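Local coordinates for hydrogenase maturation factor (Thermoanaerobacter tengcongensis, PDB 3VTI), which probably carries out the ATP-dependent dehydration of a HypF-delivered carbamoyl group to the nitrile used in [NiFe]-hydrogenase maturation, at residues C[131-145]-C[185-198]. Sequence-based numbering, arbitrary orientation.
Sequences YEGANVSIKNAKPGD and EKLMTLGEAIKVLR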
ATOM      1  N   TYR C 131     -25.303  15.541 -14.918  1.00 54.59           N
ATOM      2  CA  TYR C 131     -26.651  16.109 -14.998  1.00 56.51           C
ATOM      3  C   TYR C 131     -26.839  16.978 -16.236  1.00 58.76           C
ATOM      4  O   TYR C 131     -25.866  17.450 -16.831  1.00 58.34           O
ATOM      5  CB  TYR C 131     -26.986  16.916 -13.750  1.00 55.82           C
ATOM      6  CG  TYR C 131     -27.005  16.082 -12.501  1.00 53.89           C
ATOM      7  CD1 TYR C 131     -28.114  15.303 -12.180  1.00 53.81           C
ATOM      8  CD2 TYR C 131     -25.908  16.066 -11.643  1.00 51.55           C
ATOM      9  CE1 TYR C 131     -28.132  14.525 -11.029  1.00 53.95           C
ATOM     10  CE2 TYR C 131     -25.912  15.298 -10.488  1.00 50.65           C
ATOM     11  CZ  TYR C 131     -27.022  14.529 -10.184  1.00 52.07           C
ATOM     12  OH  TYR C 131     -27.019  13.765  -9.040  1.00 51.05           O
ATOM     13  N   GLU C 132     -28.108  17.189 -16.592  1.00 61.53           N
ATOM     14  CA  GLU C 132     -28.531  17.821 -17.852  1.00 64.50           C
ATOM     15  C   GLU C 132     -27.658  18.993 -18.328  1.00 64.39           C
ATOM     16  O   GLU C 132     -27.065  18.925 -19.408  1.00 65.34           O
ATOM     17  CB  GLU C 132     -30.005  18.236 -17.774  1.00 66.97           C
ATOM     18  CG  GLU C 132     -30.673  18.500 -19.131  1.00 71.65           C
ATOM     19  CD  GLU C 132     -31.995  19.256 -18.997  1.00 77.19           C
ATOM     20  OE1 GLU C 132     -32.499  19.393 -17.854  1.00 77.96           O
ATOM     21  OE2 GLU C 132     -32.535  19.721 -20.033  1.00 80.79           O
ATOM     22  N   GLY C 133     -27.573  20.053 -17.533  1.00 63.31           N
ATOM     23  CA  GLY C 133     -26.776  21.209 -17.929  1.00 63.55           C
ATOM     24  C   GLY C 133     -25.593  21.480 -17.022  1.00 61.15           C
ATOM     25  O   GLY C 133     -25.362  22.617 -16.619  1.00 61.82           O
ATOM     26  N   ALA C 134     -24.842  20.437 -16.700  1.00 58.79           N
ATOM     27  CA  ALA C 134     -23.719  20.570 -15.801  1.00 56.22           C
ATOM     28  C   ALA C 134     -22.479  21.015 -16.556  1.00 56.14           C
ATOM     29  O   ALA C 134     -22.181  20.509 -17.642  1.00 56.68           O
ATOM     30  CB  ALA C 134     -23.470  19.266 -15.101  1.00 54.76           C
ATOM     31  N   ASN C 135     -21.774  21.981 -15.980  1.00 55.38           N
ATOM     32  CA  ASN C 135     -20.501  22.445 -16.514  1.00 55.55           C
ATOM     33  C   ASN C 135     -19.615  22.900 -15.369  1.00 53.80           C
ATOM     34  O   ASN C 135     -19.444  24.091 -15.126  1.00 54.79           O
ATOM     35  CB  ASN C 135     -20.689  23.574 -17.536  1.00 57.93           C
ATOM     36  CG  ASN C 135     -19.422  23.852 -18.342  1.00 59.35           C
ATOM     37  OD1 ASN C 135     -18.292  23.655 -17.870  1.00 59.37           O
ATOM     38  ND2 ASN C 135     -19.606  24.305 -19.569  1.00 62.30           N
ATOM     39  N   VAL C 136     -19.054  21.931 -14.666  1.00 51.85           N
ATOM     40  CA  VAL C 136     -18.259  22.200 -13.485  1.00 50.08           C
ATOM     41  C   VAL C 136     -16.825  21.784 -13.763  1.00 49.63           C
ATOM     42  O   VAL C 136     -16.577  20.658 -14.188  1.00 49.01           O
ATOM     43  CB  VAL C 136     -18.810  21.436 -12.260  1.00 48.60           C
ATOM     44  CG1 VAL C 136     -18.201  21.967 -11.000  1.00 46.75           C
ATOM     45  CG2 VAL C 136     -20.332  21.567 -12.188  1.00 48.54           C
ATOM     46  N   SER C 137     -15.893  22.703 -13.516  1.00 49.98           N
ATOM     47  CA  SER C 137     -14.473  22.515 -13.821  1.00 50.30           C
ATOM     48  C   SER C 137     -13.666  23.522 -13.013  1.00 50.46           C
ATOM     49  O   SER C 137     -14.139  24.645 -12.811  1.00 51.70           O
ATOM     50  CB  SER C 137     -14.244  22.724 -15.331  1.00 51.89           C
ATOM     51  OG  SER C 137     -12.964  23.258 -15.621  1.00 53.07           O
ATOM     52  N   ILE C 138     -12.458  23.146 -12.569  1.00 49.76           N
ATOM     53  CA  ILE C 138     -11.557  24.094 -11.857  1.00 50.09           C
ATOM     54  C   ILE C 138     -11.143  25.282 -12.700  1.00 52.12           C
ATOM     55  O   ILE C 138     -10.517  26.198 -12.179  1.00 53.00           O
ATOM     56  CB  ILE C 138     -10.212  23.465 -11.321  1.00 49.39           C
ATOM     57  CG1 ILE C 138      -9.855  22.174 -12.050  1.00 48.74           C
ATOM     58  CG2 ILE C 138     -10.211  23.312  -9.802  1.00 47.71           C
ATOM     59  CD1 ILE C 138      -9.336  22.411 -13.431  1.00 50.93           C
ATOM     60  N   LYS C 139     -11.460  25.249 -13.994  1.00 53.54           N
ATOM     61  CA  LYS C 139     -11.156  26.353 -14.914  0.60 56.38           C
ATOM     62  C   LYS C 139     -12.267  27.403 -15.039  1.00 57.18           C
ATOM     63  O   LYS C 139     -12.100  28.398 -15.740  1.00 59.29           O
ATOM     64  CB  LYS C 139     -10.831  25.798 -16.304  1.00 57.70           C
ATOM     65  CG  LYS C 139      -9.382  25.366 -16.467  1.00 60.39           C
ATOM     66  CD  LYS C 139      -9.199  24.394 -17.630  1.00 64.49           C
ATOM     67  CE  LYS C 139      -9.603  22.972 -17.219  1.00 64.36           C
ATOM     68  NZ  LYS C 139      -9.744  22.081 -18.410  1.00 67.01           N
ATOM     69  N   ASN C 140     -13.389  27.182 -14.353  1.00 56.01           N
ATOM     70  CA  ASN C 140     -14.628  27.930 -14.613  1.00 57.11           C
ATOM     71  C   ASN C 140     -14.878  29.166 -13.749  1.00 57.53           C
ATOM     72  O   ASN C 140     -15.879  29.844 -13.936  1.00 58.89           O
ATOM     73  CB  ASN C 140     -15.853  27.000 -14.537  1.00 56.24           C
ATOM     74  CG  ASN C 140     -16.033  26.147 -15.794  1.00 56.73           C
ATOM     75  OD1 ASN C 140     -15.269  26.258 -16.756  1.00 58.58           O
ATOM     76  ND2 ASN C 140     -17.052  25.293 -15.787  1.00 54.77           N
ATOM     77  N   ALA C 141     -13.988  29.460 -12.810  1.00 56.69           N
ATOM     78  CA  ALA C 141     -14.166  30.634 -11.971  1.00 57.39           C
ATOM     79  C   ALA C 141     -13.848  31.939 -12.729  1.00 59.87           C
ATOM     80  O   ALA C 141     -12.797  32.060 -13.364  1.00 60.58           O
ATOM     81  CB  ALA C 141     -13.339  30.512 -10.703  1.00 56.02           C
ATOM     82  N   LYS C 142     -14.789  32.886 -12.669  1.00 61.10           N
ATOM     83  CA  LYS C 142     -14.621  34.246 -13.201  1.00 63.82           C
ATOM     84  C   LYS C 142     -14.683  35.263 -12.053  1.00 63.91           C
ATOM     85  O   LYS C 142     -15.352  35.012 -11.051  1.00 62.58           O
ATOM     86  CB  LYS C 142     -15.724  34.594 -14.222  1.00 65.77           C
ATOM     87  CG  LYS C 142     -15.953  33.609 -15.370  1.00 67.18           C
ATOM     88  CD  LYS C 142     -14.800  33.564 -16.368  1.00 71.40           C
ATOM     89  CE  LYS C 142     -15.108  32.601 -17.517  1.00 72.83           C
ATOM     90  NZ  LYS C 142     -13.881  31.971 -18.108  1.00 73.35           N
ATOM     91  N   PRO C 143     -13.992  36.417 -12.187  1.00 65.80           N
ATOM     92  CA  PRO C 143     -14.092  37.464 -11.161  1.00 66.36           C
ATOM     93  C   PRO C 143     -15.539  37.913 -10.936  1.00 66.92           C
ATOM     94  O   PRO C 143     -16.268  38.166 -11.898  1.00 68.22           O
ATOM     95  CB  PRO C 143     -13.271  38.612 -11.752  1.00 69.04           C
ATOM     96  CG  PRO C 143     -12.318  37.957 -12.674  1.00 69.04           C
ATOM     97  CD  PRO C 143     -13.062  36.804 -13.266  1.00 67.61           C
ATOM     98  N   GLY C 144     -15.948  37.994  -9.675  1.00 65.88           N
ATOM     99  CA  GLY C 144     -17.332  38.304  -9.333  1.00 66.26           C
ATOM    100  C   GLY C 144     -18.087  37.116  -8.758  1.00 63.95           C
ATOM    101  O   GLY C 144     -19.137  37.286  -8.133  1.00 64.49           O
ATOM    102  N   ASP C 145     -17.559  35.915  -8.981  1.00 61.57           N
ATOM    103  CA  ASP C 145     -18.145  34.689  -8.445  1.00 59.12           C
ATOM    104  C   ASP C 145     -17.982  34.645  -6.937  1.00 57.60           C
ATOM    105  O   ASP C 145     -17.063  35.261  -6.388  1.00 58.48           O
ATOM    106  CB  ASP C 145     -17.458  33.451  -9.032  1.00 57.66           C
ATOM    107  CG  ASP C 145     -17.829  33.190 -10.478  1.00 59.07           C
ATOM    108  OD1 ASP C 145     -18.917  33.613 -10.918  1.00 60.74           O
ATOM    109  OD2 ASP C 145     -17.022  32.539 -11.176  1.00 59.45           O
ATOM    110  N   GLU C 185     -26.174  16.892  -5.858  1.00 47.67           N
ATOM    111  CA  GLU C 185     -27.386  16.744  -6.659  1.00 50.35           C
ATOM    112  C   GLU C 185     -28.361  17.928  -6.463  1.00 51.99           C
ATOM    113  O   GLU C 185     -28.969  18.410  -7.428  1.00 53.32           O
ATOM    114  CB  GLU C 185     -28.079  15.408  -6.349  1.00 50.96           C
ATOM    115  CG  GLU C 185     -29.331  15.131  -7.207  1.00 54.61           C
ATOM    116  CD  GLU C 185     -30.004  13.803  -6.866  1.00 58.24           C
ATOM    117  OE1 GLU C 185     -29.584  12.750  -7.407  1.00 59.08           O
ATOM    118  OE2 GLU C 185     -30.952  13.816  -6.053  1.00 59.68           O
ATOM    119  N   LYS C 186     -28.505  18.392  -5.224  1.00 52.01           N
ATOM    120  CA  LYS C 186     -29.400  19.523  -4.936  1.00 54.01           C
ATOM    121  C   LYS C 186     -28.798  20.846  -5.404  1.00 53.42           C
ATOM    122  O   LYS C 186     -29.527  21.777  -5.727  1.00 55.49           O
ATOM    123  CB  LYS C 186     -29.774  19.601  -3.445  1.00 54.33           C
ATOM    124  CG  LYS C 186     -30.580  18.415  -2.932  1.00 56.99           C
ATOM    125  CD  LYS C 186     -30.828  18.514  -1.427  1.00 60.77           C
ATOM    126  CE  LYS C 186     -32.066  19.356  -1.111  1.00 63.95           C
ATOM    127  NZ  LYS C 186     -32.039  19.881   0.287  1.00 65.30           N
ATOM    128  N   LEU C 187     -27.472  20.925  -5.426  1.00 51.16           N
ATOM    129  CA  LEU C 187     -26.789  22.107  -5.938  1.00 50.69           C
ATOM    130  C   LEU C 187     -26.905  22.180  -7.449  1.00 51.47           C
ATOM    131  O   LEU C 187     -27.073  23.255  -8.003  1.00 52.83           O
ATOM    132  CB  LEU C 187     -25.312  22.122  -5.526  1.00 48.46           C
ATOM    133  CG  LEU C 187     -24.944  22.700  -4.162  1.00 47.69           C
ATOM    134  CD1 LEU C 187     -23.500  22.354  -3.792  1.00 45.75           C
ATOM    135  CD2 LEU C 187     -25.161  24.214  -4.107  1.00 47.81           C
ATOM    136  N   MET C 188     -26.822  21.025  -8.104  1.00 51.10           N
ATOM    137  CA  MET C 188     -26.846  20.958  -9.558  1.00 51.96           C
ATOM    138  C   MET C 188     -28.214  21.319 -10.135  1.00 54.31           C
ATOM    139  O   MET C 188     -28.396  21.347 -11.355  1.00 55.70           O
ATOM    140  CB  MET C 188     -26.354  19.596 -10.058  1.00 50.93           C
ATOM    141  CG  MET C 188     -24.851  19.318  -9.803  1.00 49.19           C
ATOM    142  SD  MET C 188     -23.704  20.715 -10.023  1.00 49.03           S
ATOM    143  CE  MET C 188     -23.884  21.096 -11.770  1.00 48.62           C
ATOM    144  N   THR C 189     -29.164  21.607  -9.249  1.00 55.04           N
ATOM    145  CA  THR C 189     -30.412  22.283  -9.618  1.00 57.61           C
ATOM    146  C   THR C 189     -30.096  23.638 -10.242  1.00 58.55           C
ATOM    147  O   THR C 189     -30.817  24.100 -11.131  1.00 60.79           O
ATOM    148  CB  THR C 189     -31.303  22.512  -8.384  1.00 57.95           C
ATOM    149  OG1 THR C 189     -31.699  21.248  -7.853  1.00 57.70           O
ATOM    150  CG2 THR C 189     -32.553  23.281  -8.748  1.00 61.81           C
ATOM    151  N   LEU C 190     -29.012  24.261  -9.772  1.00 57.19           N
ATOM    152  CA  LEU C 190     -28.590  25.578 -10.253  1.00 58.04           C
ATOM    153  C   LEU C 190     -27.871  25.551 -11.612  1.00 58.40           C
ATOM    154  O   LEU C 190     -27.512  26.603 -12.147  1.00 59.57           O
ATOM    155  CB  LEU C 190     -27.740  26.296  -9.194  1.00 56.63           C
ATOM    156  CG  LEU C 190     -28.371  26.517  -7.814  1.00 56.14           C
ATOM    157  CD1 LEU C 190     -27.452  27.332  -6.925  1.00 54.33           C
ATOM    158  CD2 LEU C 190     -29.746  27.182  -7.916  1.00 59.28           C
ATOM    159  N   GLY C 191     -27.664  24.356 -12.160  1.00 57.53           N
ATOM    160  CA  GLY C 191     -27.101  24.198 -13.501  1.00 58.09           C
ATOM    161  C   GLY C 191     -25.765  24.894 -13.709  1.00 57.45           C
ATOM    162  O   GLY C 191     -24.829  24.694 -12.932  1.00 55.62           O
ATOM    163  N   GLU C 192     -25.701  25.733 -14.744  1.00 59.13           N
ATOM    164  CA  GLU C 192     -24.461  26.389 -15.174  1.00 58.89           C
ATOM    165  C   GLU C 192     -23.955  27.451 -14.192  1.00 58.19           C
ATOM    166  O   GLU C 192     -22.791  27.845 -14.242  1.00 57.66           O
ATOM    167  CB  GLU C 192     -24.635  26.976 -16.579  1.00 61.55           C
ATOM    168  CG  GLU C 192     -23.372  27.583 -17.191  1.00 62.63           C
ATOM    169  CD  GLU C 192     -23.419  27.616 -18.706  1.00 65.82           C
ATOM    170  OE1 GLU C 192     -23.549  28.729 -19.285  1.00 67.41           O
ATOM    171  OE2 GLU C 192     -23.335  26.516 -19.309  1.00 65.11           O
ATOM    172  N   ALA C 193     -24.829  27.900 -13.296  1.00 58.31           N
ATOM    173  CA  ALA C 193     -24.448  28.866 -12.264  1.00 57.69           C
ATOM    174  C   ALA C 193     -23.443  28.271 -11.276  1.00 54.89           C
ATOM    175  O   ALA C 193     -22.671  28.999 -10.651  1.00 54.55           O
ATOM    176  CB  ALA C 193     -25.689  29.391 -11.533  1.00 58.94           C
ATOM    177  N   ILE C 194     -23.471  26.947 -11.134  1.00 53.03           N
ATOM    178  CA  ILE C 194     -22.444  26.222 -10.397  1.00 50.51           C
ATOM    179  C   ILE C 194     -21.231  26.114 -11.320  1.00 50.41           C
ATOM    180  O   ILE C 194     -21.287  25.477 -12.379  1.00 50.45           O
ATOM    181  CB  ILE C 194     -22.923  24.806  -9.978  1.00 49.32           C
ATOM    182  CG1 ILE C 194     -24.200  24.874  -9.121  1.00 49.48           C
ATOM    183  CG2 ILE C 194     -21.784  24.004  -9.314  1.00 47.00           C
ATOM    184  CD1 ILE C 194     -24.045  25.484  -7.731  1.00 47.72           C
ATOM    185  N   LYS C 195     -20.140  26.748 -10.915  1.00 50.05           N
ATOM    186  CA  LYS C 195     -18.966  26.850 -11.768  1.00 50.15           C
ATOM    187  C   LYS C 195     -17.849  25.891 -11.376  1.00 48.28           C
ATOM    188  O   LYS C 195     -17.270  25.237 -12.241  1.00 48.59           O
ATOM    189  CB  LYS C 195     -18.487  28.296 -11.824  1.00 51.58           C
ATOM    190  CG  LYS C 195     -19.366  29.158 -12.715  1.00 53.66           C
ATOM    191  CD  LYS C 195     -19.124  30.603 -12.427  1.00 57.29           C
ATOM    192  CE  LYS C 195     -19.223  31.467 -13.669  1.00 60.55           C
ATOM    193  NZ  LYS C 195     -18.061  31.267 -14.580  1.00 61.24           N
ATOM    194  N   VAL C 196     -17.569  25.788 -10.078  1.00 46.79           N
ATOM    195  CA  VAL C 196     -16.505  24.906  -9.569  1.00 44.85           C
ATOM    196  C   VAL C 196     -16.975  24.116  -8.352  1.00 43.54           C
ATOM    197  O   VAL C 196     -17.689  24.640  -7.494  1.00 43.82           O
ATOM    198  CB  VAL C 196     -15.234  25.688  -9.178  1.00 44.86           C
ATOM    199  CG1 VAL C 196     -14.167  24.748  -8.568  1.00 43.11           C
ATOM    200  CG2 VAL C 196     -14.687  26.452 -10.370  1.00 45.71           C
ATOM    201  N   LEU C 197     -16.574  22.851  -8.298  1.00 42.28           N
ATOM    202  CA  LEU C 197     -16.830  21.996  -7.158  1.00 41.33           C
ATOM    203  C   LEU C 197     -15.564  21.210  -6.865  1.00 40.68           C
ATOM    204  O   LEU C 197     -15.030  20.547  -7.750  1.00 40.90           O
ATOM    205  CB  LEU C 197     -17.987  21.031  -7.442  1.00 40.91           C
ATOM    206  CG  LEU C 197     -19.417  21.573  -7.512  1.00 41.86           C
ATOM    207  CD1 LEU C 197     -20.367  20.475  -7.950  1.00 42.46           C
ATOM    208  CD2 LEU C 197     -19.874  22.152  -6.186  1.00 41.33           C
ATOM    209  N   ARG C 198     -15.075  21.301  -5.634  1.00 40.44           N
ATOM    210  CA  ARG C 198     -13.936  20.484  -5.205  1.00 40.41           C
ATOM    211  C   ARG C 198     -13.947  20.233  -3.702  1.00 40.06           C
ATOM    212  O   ARG C 198     -14.199  21.141  -2.910  1.00 40.79           O
ATOM    213  CB  ARG C 198     -12.600  21.104  -5.632  1.00 40.62           C
ATOM    214  CG  ARG C 198     -11.390  20.268  -5.257  1.00 39.75           C
ATOM    215  CD  ARG C 198     -10.167  20.643  -6.080  1.00 40.23           C
ATOM    216  NE  ARG C 198     -10.280  20.158  -7.454  1.00 40.15           N
ATOM    217  CZ  ARG C 198      -9.355  20.317  -8.398  1.00 40.90           C
ATOM    218  NH1 ARG C 198      -8.213  20.952  -8.139  1.00 41.01           N
ATOM    219  NH2 ARG C 198      -9.573  19.837  -9.612  1.00 40.93           N
TER
HETATM  220  O   HOH W   1     -22.664  23.670 -13.906  1.00 17.97           O
HETATM  221  O   HOH W   2     -20.295  27.385 -15.473  1.00 23.06           O
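Val-136 sits at the tight middle of this contact, its two methyls pointing different ways. CG2 meets the methyl CE of Met-188 tip to tip at 3.6 Å, while CG1, anti to the backbone N (chi1 -166°), lies against Leu-197, 3.7 Å from its CB. Met-188, folded back on itself at chi2 and chi3, also brings CE to Ala-134 and sets its CG beside CD2 of the Tyr-131 ring. The main chains join just beyond: Ser-137 N donates to Lys-195 O in the carbonyl plane, at 3.2 Å and nearly straight. Lys-195 then reaches onward along the loop, and its NZ bonds Asn-140 O at 2.7 Å, while its side chain crosses that of Asp-145 at about a right angle, CD and CE against the carboxylate; the salt bridge to OD2 is long. That same OD2 accepts from Lys-142 N, a bond within the type II turn 142–145. At the far end, Ile-138 lays CG2 over one face of the Arg-198 guanidinium, whose NE pairs with Asp-22, a magnesium ligand.

The outer side is looser and wetter. One water accepts a hydrogen bond from Asn-135 N and donates to Gly-191 O and Ile-194 O, filling in where the backbones do not bond directly. Further out, the Tyr-131 hydroxyl donates to the anti lone pair of Glu-185 OE1, 3.2 Å away, with ring and carboxylate planes 88° apart. Without the phenol ring, as with an alanine here, the Glu-185 carboxylate is likely to lose its hydroxyl partner and one flank of Met-188 its cover. The segment 131-145 packs along edge strand 194-198, whose classic bulge at Lys-195 and Val-196 faces Val-256, consistent with a linker between the N- and C-terminal parts of the AIR synthase-related fold, its Arg-198 end close to the magnesium site.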